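Local coordinates for protein ricin B-like lectin (Macrolepiota procera, PDB 4IZX) that binds carbohydrates as a beta-trefoil lectin, taking up lactose through a galactose-binding site, at residues D81-R89 / R98-L108. Sequence-based numbering, arbitrary orientation.
Sequences DPFEWHIWR and RIFVPFTNYNL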
ATOM      1  N   ASP A  81      14.016   5.747  -5.031  1.00 11.15           N
ATOM      2  CA  ASP A  81      13.774   7.122  -4.635  1.00 12.75           C
ATOM      3  C   ASP A  81      12.384   7.192  -3.938  1.00 11.41           C
ATOM      4  O   ASP A  81      11.451   6.480  -4.332  1.00 11.80           O
ATOM      5  CB  ASP A  81      13.738   8.040  -5.880  1.00 15.11           C
ATOM      6  CG  ASP A  81      15.070   8.302  -6.513  1.00 19.06           C
ATOM      7  OD1 ASP A  81      16.076   7.706  -6.110  1.00 24.41           O
ATOM      8  OD2 ASP A  81      15.032   9.062  -7.495  1.00 27.41           O
ATOM      9  N   PRO A  82      12.186   8.120  -3.003  1.00 10.68           N
ATOM     10  CA  PRO A  82      10.876   8.300  -2.396  1.00 10.81           C
ATOM     11  C   PRO A  82       9.828   8.590  -3.454  1.00 11.04           C
ATOM     12  O   PRO A  82      10.033   9.402  -4.365  1.00 13.08           O
ATOM     13  CB  PRO A  82      11.075   9.502  -1.470  1.00 12.88           C
ATOM     14  CG  PRO A  82      12.539   9.571  -1.209  1.00 13.67           C
ATOM     15  CD  PRO A  82      13.170   9.040  -2.443  1.00 13.12           C
ATOM     16  N   PHE A  83       8.710   7.901  -3.346  1.00  9.41           N
ATOM     17  CA  PHE A  83       7.589   8.070  -4.261  1.00  9.02           C
ATOM     18  C   PHE A  83       6.397   8.604  -3.464  1.00  8.73           C
ATOM     19  O   PHE A  83       5.985   8.019  -2.464  1.00  8.50           O
ATOM     20  CB  PHE A  83       7.221   6.747  -4.932  1.00  9.26           C
ATOM     21  CG  PHE A  83       6.135   6.863  -5.950  1.00 10.41           C
ATOM     22  CD1 PHE A  83       6.407   7.208  -7.245  1.00 13.03           C
ATOM     23  CD2 PHE A  83       4.823   6.700  -5.581  1.00 10.12           C
ATOM     24  CE1 PHE A  83       5.390   7.338  -8.172  1.00 13.58           C
ATOM     25  CE2 PHE A  83       3.804   6.827  -6.505  1.00 11.97           C
ATOM     26  CZ  PHE A  83       4.096   7.133  -7.812  1.00 12.47           C
ATOM     27  N   GLU A  84       5.857   9.732  -3.901  1.00  8.23           N
ATOM     28  CA  GLU A  84       4.761  10.395  -3.193  1.00  8.09           C
ATOM     29  C   GLU A  84       3.404   9.794  -3.504  1.00  7.76           C
ATOM     30  O   GLU A  84       3.047   9.563  -4.671  1.00  8.97           O
ATOM     31  CB  GLU A  84       4.756  11.895  -3.470  1.00  9.03           C
ATOM     32  CG  GLU A  84       5.845  12.651  -2.710  1.00 10.66           C
ATOM     33  CD  GLU A  84       5.795  14.154  -2.913  1.00 11.99           C
ATOM     34  OE1 GLU A  84       6.168  14.906  -2.011  1.00 13.30           O
ATOM     35  OE2 GLU A  84       5.426  14.594  -4.020  1.00 14.70           O
ATOM     36  N   TRP A  85       2.630   9.656  -2.437  1.00  7.20           N
ATOM     37  CA  TRP A  85       1.258   9.167  -2.461  1.00  6.88           C
ATOM     38  C   TRP A  85       0.338  10.174  -1.783  1.00  6.84           C
ATOM     39  O   TRP A  85       0.717  10.835  -0.834  1.00  7.68           O
ATOM     40  CB  TRP A  85       1.144   7.839  -1.680  1.00  6.97           C
ATOM     41  CG  TRP A  85       1.960   6.739  -2.245  1.00  6.73           C
ATOM     42  CD1 TRP A  85       3.168   6.308  -1.814  1.00  7.27           C
ATOM     43  CD2 TRP A  85       1.599   5.878  -3.337  1.00  6.22           C
ATOM     44  NE1 TRP A  85       3.581   5.214  -2.563  1.00  7.58           N
ATOM     45  CE2 TRP A  85       2.629   4.934  -3.498  1.00  7.18           C
ATOM     46  CE3 TRP A  85       0.505   5.817  -4.213  1.00  7.25           C
ATOM     47  CZ2 TRP A  85       2.576   3.928  -4.471  1.00  7.75           C
ATOM     48  CZ3 TRP A  85       0.466   4.834  -5.167  1.00  7.63           C
ATOM     49  CH2 TRP A  85       1.497   3.904  -5.287  1.00  8.70           C
ATOM     50  N   HIS A  86      -0.915  10.227  -2.237  1.00  6.68           N
ATOM     51  CA  HIS A  86      -1.975  10.879  -1.488  1.00  7.45           C
ATOM     52  C   HIS A  86      -2.745   9.790  -0.732  1.00  6.81           C
ATOM     53  O   HIS A  86      -3.051   8.746  -1.281  1.00  8.96           O
ATOM     54  CB  HIS A  86      -2.944  11.632  -2.392  1.00  8.36           C
ATOM     55  CG  HIS A  86      -2.391  12.924  -2.932  1.00  9.62           C
ATOM     56  ND1 HIS A  86      -3.087  13.718  -3.828  1.00 11.95           N
ATOM     57  CD2 HIS A  86      -1.239  13.581  -2.648  1.00 10.25           C
ATOM     58  CE1 HIS A  86      -2.383  14.808  -4.057  1.00 13.20           C
ATOM     59  NE2 HIS A  86      -1.264  14.751  -3.359  1.00 12.25           N
ATOM     60  N   ILE A  87      -3.041  10.046   0.538  1.00  6.96           N
ATOM     61  CA  ILE A  87      -3.721   9.086   1.381  1.00  6.87           C
ATOM     62  C   ILE A  87      -4.944   9.761   1.971  1.00  6.82           C
ATOM     63  O   ILE A  87      -4.827  10.815   2.571  1.00  7.36           O
ATOM     64  CB  ILE A  87      -2.795   8.543   2.482  1.00  7.64           C
ATOM     65  CG1 ILE A  87      -1.557   7.889   1.855  1.00  8.53           C
ATOM     66  CG2 ILE A  87      -3.564   7.583   3.368  1.00  8.49           C
ATOM     67  CD1 ILE A  87      -0.597   7.298   2.841  1.00 10.08           C
ATOM     68  N   TRP A  88      -6.113   9.162   1.766  1.00  6.90           N
ATOM     69  CA  TRP A  88      -7.358   9.748   2.219  1.00  7.74           C
ATOM     70  C   TRP A  88      -8.190   8.711   2.906  1.00  7.76           C
ATOM     71  O   TRP A  88      -8.158   7.536   2.546  1.00  8.31           O
ATOM     72  CB  TRP A  88      -8.195  10.324   1.066  1.00  8.20           C
ATOM     73  CG  TRP A  88      -7.445  11.329   0.247  1.00  8.50           C
ATOM     74  CD1 TRP A  88      -7.152  11.240  -1.089  1.00  9.76           C
ATOM     75  CD2 TRP A  88      -6.878  12.562   0.706  1.00  8.48           C
ATOM     76  NE1 TRP A  88      -6.405  12.318  -1.470  1.00  9.50           N
ATOM     77  CE2 TRP A  88      -6.231  13.155  -0.399  1.00  9.25           C
ATOM     78  CE3 TRP A  88      -6.856  13.229   1.943  1.00  8.92           C
ATOM     79  CZ2 TRP A  88      -5.517  14.370  -0.274  1.00 10.67           C
ATOM     80  CZ3 TRP A  88      -6.156  14.419   2.050  1.00  9.94           C
ATOM     81  CH2 TRP A  88      -5.507  14.978   0.943  1.00 10.55           C
ATOM     82  N   ARG A  89      -9.003   9.138   3.861  1.00  8.58           N
ATOM     83  CA  ARG A  89     -10.016   8.227   4.407  1.00  8.80           C
ATOM     84  C   ARG A  89     -10.985   7.804   3.308  1.00  9.73           C
ATOM     85  O   ARG A  89     -11.366   8.601   2.445  1.00 10.67           O
ATOM     86  CB  ARG A  89     -10.805   8.904   5.508  1.00 10.56           C
ATOM     87  CG  ARG A  89      -9.976   9.249   6.704  1.00 10.94           C
ATOM     88  CD  ARG A  89      -9.718   8.099   7.605  1.00 13.44           C
ATOM     89  NE  ARG A  89      -8.966   8.513   8.780  1.00 12.76           N
ATOM     90  CZ  ARG A  89      -8.677   7.730   9.810  1.00 14.51           C
ATOM     91  NH1 ARG A  89      -9.115   6.476   9.885  1.00 16.31           N
ATOM     92  NH2 ARG A  89      -7.858   8.190  10.761  1.00 15.58           N
ATOM     93  N   ARG A  98      -7.729   4.958   1.388  1.00  6.49           N
ATOM     94  CA  ARG A  98      -7.310   4.724   0.030  1.00  6.38           C
ATOM     95  C   ARG A  98      -5.994   5.444  -0.212  1.00  6.35           C
ATOM     96  O   ARG A  98      -5.743   6.520   0.339  1.00  7.64           O
ATOM     97  CB  ARG A  98      -8.373   5.220  -0.963  1.00  7.30           C
ATOM     98  CG  ARG A  98      -9.637   4.373  -0.884  1.00  7.43           C
ATOM     99  CD  ARG A  98     -10.761   4.970  -1.692  1.00  8.78           C
ATOM    100  NE  ARG A  98     -11.946   4.142  -1.637  1.00  8.25           N
ATOM    101  CZ  ARG A  98     -12.230   3.158  -2.466  1.00  7.51           C
ATOM    102  NH1 ARG A  98     -11.449   2.915  -3.493  1.00  7.86           N
ATOM    103  NH2 ARG A  98     -13.322   2.429  -2.280  1.00  8.51           N
ATOM    104  N   ILE A  99      -5.155   4.861  -1.067  1.00  6.32           N
ATOM    105  CA  ILE A  99      -3.808   5.346  -1.325  1.00  6.08           C
ATOM    106  C   ILE A  99      -3.717   5.577  -2.828  1.00  6.15           C
ATOM    107  O   ILE A  99      -3.829   4.621  -3.614  1.00  6.27           O
ATOM    108  CB  ILE A  99      -2.765   4.352  -0.807  1.00  6.61           C
ATOM    109  CG1 ILE A  99      -2.931   4.108   0.717  1.00  7.25           C
ATOM    110  CG2 ILE A  99      -1.356   4.844  -1.125  1.00  7.29           C
ATOM    111  CD1 ILE A  99      -2.052   3.005   1.280  1.00  9.95           C
ATOM    112  N   PHE A 100      -3.622   6.831  -3.212  1.00  6.67           N
ATOM    113  CA  PHE A 100      -3.718   7.291  -4.611  1.00  6.66           C
ATOM    114  C   PHE A 100      -2.372   7.754  -5.120  1.00  6.58           C
ATOM    115  O   PHE A 100      -1.628   8.453  -4.460  1.00  7.12           O
ATOM    116  CB  PHE A 100      -4.666   8.483  -4.727  1.00  6.95           C
ATOM    117  CG  PHE A 100      -6.123   8.165  -4.602  1.00  6.75           C
ATOM    118  CD1 PHE A 100      -6.742   8.121  -3.381  1.00  7.88           C
ATOM    119  CD2 PHE A 100      -6.884   7.993  -5.739  1.00  8.22           C
ATOM    120  CE1 PHE A 100      -8.103   7.887  -3.293  1.00  9.47           C
ATOM    121  CE2 PHE A 100      -8.224   7.719  -5.664  1.00  9.81           C
ATOM    122  CZ  PHE A 100      -8.844   7.710  -4.453  1.00 10.43           C
ATOM    123  N   VAL A 101      -2.124   7.521  -6.416  1.00  7.22           N
ATOM    124  CA  VAL A 101      -1.087   8.307  -7.109  1.00  7.97           C
ATOM    125  C   VAL A 101      -1.600   9.755  -7.124  1.00  8.92           C
ATOM    126  O   VAL A 101      -2.747  10.012  -7.526  1.00  9.20           O
ATOM    127  CB  VAL A 101      -0.809   7.810  -8.540  1.00  8.64           C
ATOM    128  CG1 VAL A 101       0.227   8.683  -9.239  1.00 10.24           C
ATOM    129  CG2 VAL A 101      -0.370   6.336  -8.523  1.00  9.20           C
ATOM    130  N   PRO A 102      -0.760  10.707  -6.696  1.00  8.46           N
ATOM    131  CA  PRO A 102      -1.254  12.069  -6.543  1.00 10.09           C
ATOM    132  C   PRO A 102      -1.886  12.621  -7.774  1.00 11.14           C
ATOM    133  O   PRO A 102      -1.345  12.463  -8.879  1.00 12.39           O
ATOM    134  CB  PRO A 102      -0.000  12.853  -6.174  1.00 10.81           C
ATOM    135  CG  PRO A 102       0.803  11.861  -5.398  1.00 10.97           C
ATOM    136  CD  PRO A 102       0.616  10.584  -6.170  1.00  9.26           C
ATOM    137  N   PHE A 103      -3.063  13.235  -7.578  1.00 14.04           N
ATOM    138  CA  PHE A 103      -3.787  13.965  -8.626  1.00 18.28           C
ATOM    139  C   PHE A 103      -4.290  13.055  -9.735  1.00 17.03           C
ATOM    140  O   PHE A 103      -4.622  13.499 -10.819  1.00 21.58           O
ATOM    141  CB  PHE A 103      -2.920  15.080  -9.176  1.00 22.25           C
ATOM    142  CG  PHE A 103      -2.406  16.027  -8.110  1.00 22.29           C
ATOM    143  CD1 PHE A 103      -3.277  16.813  -7.368  1.00 26.82           C
ATOM    144  CD2 PHE A 103      -1.075  16.077  -7.827  1.00 27.26           C
ATOM    145  CE1 PHE A 103      -2.805  17.661  -6.374  1.00 27.04           C
ATOM    146  CE2 PHE A 103      -0.586  16.942  -6.881  1.00 26.74           C
ATOM    147  CZ  PHE A 103      -1.445  17.717  -6.136  1.00 27.18           C
ATOM    148  N   THR A 104      -4.444  11.773  -9.417  1.00 13.37           N
ATOM    149  CA  THR A 104      -5.059  10.820 -10.319  1.00 12.79           C
ATOM    150  C   THR A 104      -6.205  10.136  -9.589  1.00 11.34           C
ATOM    151  O   THR A 104      -6.328  10.212  -8.350  1.00 13.20           O
ATOM    152  CB  THR A 104      -4.089   9.721 -10.782  1.00 11.87           C
ATOM    153  OG1 THR A 104      -3.924   8.727  -9.766  1.00 10.33           O
ATOM    154  CG2 THR A 104      -2.727  10.309 -11.188  1.00 14.25           C
ATOM    155  N   ASN A 105      -6.965   9.352 -10.356  1.00 11.73           N
ATOM    156  CA  ASN A 105      -7.999   8.504  -9.807  1.00 12.83           C
ATOM    157  C   ASN A 105      -7.531   7.056  -9.642  1.00  9.07           C
ATOM    158  O   ASN A 105      -8.365   6.172  -9.450  1.00 10.08           O
ATOM    159  CB  ASN A 105      -9.215   8.529 -10.735  1.00 19.05           C
ATOM    160  CG  ASN A 105      -9.943   9.843 -10.691  1.00 26.74           C
ATOM    161  OD1 ASN A 105     -10.281  10.347  -9.615  1.00 39.41           O
ATOM    162  ND2 ASN A 105     -10.250  10.378 -11.857  1.00 39.95           N
ATOM    163  N   TYR A 106      -6.220   6.807  -9.694  1.00  8.52           N
ATOM    164  CA  TYR A 106      -5.677   5.463  -9.499  1.00  7.97           C
ATOM    165  C   TYR A 106      -5.263   5.252  -8.080  1.00  8.12           C
ATOM    166  O   TYR A 106      -4.482   6.015  -7.498  1.00  9.00           O
ATOM    167  CB  TYR A 106      -4.460   5.256 -10.409  1.00  9.42           C
ATOM    168  CG  TYR A 106      -4.800   5.267 -11.882  1.00  9.39           C
ATOM    169  CD1 TYR A 106      -5.516   4.225 -12.445  1.00 10.78           C
ATOM    170  CD2 TYR A 106      -4.375   6.294 -12.670  1.00 12.31           C
ATOM    171  CE1 TYR A 106      -5.890   4.252 -13.762  1.00 12.61           C
ATOM    172  CE2 TYR A 106      -4.686   6.314 -14.007  1.00 15.90           C
ATOM    173  CZ  TYR A 106      -5.465   5.302 -14.528  1.00 15.91           C
ATOM    174  OH  TYR A 106      -5.757   5.329 -15.865  1.00 30.28           O
ATOM    175  N   ASN A 107      -5.836   4.212  -7.457  1.00  7.32           N
ATOM    176  CA  ASN A 107      -5.530   3.850  -6.074  1.00  7.06           C
ATOM    177  C   ASN A 107      -5.100   2.407  -5.943  1.00  6.28           C
ATOM    178  O   ASN A 107      -5.387   1.556  -6.800  1.00  7.22           O
ATOM    179  CB  ASN A 107      -6.630   4.261  -5.086  1.00  6.80           C
ATOM    180  CG  ASN A 107      -8.000   3.636  -5.266  1.00  7.50           C
ATOM    181  OD1 ASN A 107      -8.950   4.079  -4.564  1.00  8.04           O
ATOM    182  ND2 ASN A 107      -8.168   2.621  -6.077  1.00  7.45           N
ATOM    183  N   LEU A 108      -4.442   2.100  -4.827  1.00  6.20           N
ATOM    184  CA  LEU A 108      -4.007   0.747  -4.559  1.00  6.70           C
ATOM    185  C   LEU A 108      -5.175  -0.198  -4.511  1.00  6.21           C
ATOM    186  O   LEU A 108      -6.193   0.057  -3.879  1.00  7.28           O
ATOM    187  CB  LEU A 108      -3.248   0.682  -3.211  1.00  6.90           C
ATOM    188  CG  LEU A 108      -1.739   0.851  -3.318  1.00  7.85           C
ATOM    189  CD1 LEU A 108      -1.345   2.187  -3.904  1.00  7.51           C
ATOM    190  CD2 LEU A 108      -1.119   0.692  -1.948  1.00  8.32           C
TER
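The His86 imidazole lies against Pro102 on one face and points an edge at Phe103. Pro102 CB sits almost squarely over the ring, 3.7 Å from the His86 centroid, a CH-pi contact. His86 CE1 meets the face of Phe103 over its centre, with the planes at 77°, an edge-to-face pair. The His86 side chain swings beside its own backbone N (chi1 -75°), which carries the ring across to the turn. That turn, Val101 to Thr104, is type II, and Thr104 OG1 and N both bond to Val101 O.

Phe83 CD2 lies above the Trp85 plane and Ile99 CG2 on the opposite side, both offset toward the rim. Phe100 O comes to the indole edge, 3.4 Å from Trp85 CE3. The Leu108 side chain crosses Trp85 at about a right angle, its CD1 3.4 Å from Trp85 CZ3. The indole is buried, and Trp85 NE1 is satisfied by Leu64 O.

Strands 86-89 and 97-100 form an antiparallel beta hairpin of the ricin B-type beta-trefoil. His86 and Phe100 are a hydrogen-bonded pair, with Phe100 N to His86 O at 2.8 Å and nearly straight (175°). Trp88 and Arg98 form the next such pair. Between them, Ile87 and Ile99 are non-hydrogen-bonded and lie side by side, CG1 to CG1 at 4.2 Å. Ile87 also lines the pocket that holds benzamidine.

On the face shared by His86, Trp88 and Arg98, Trp88 CD1 touches Phe100 CD1 at 3.9 Å. Asn107 CB covers a face of Phe100. Arg98 NE forms a salt bridge with Asp90, and Asn107 OD1 lies in the guanidinium plane as it accepts from Arg98 NH1.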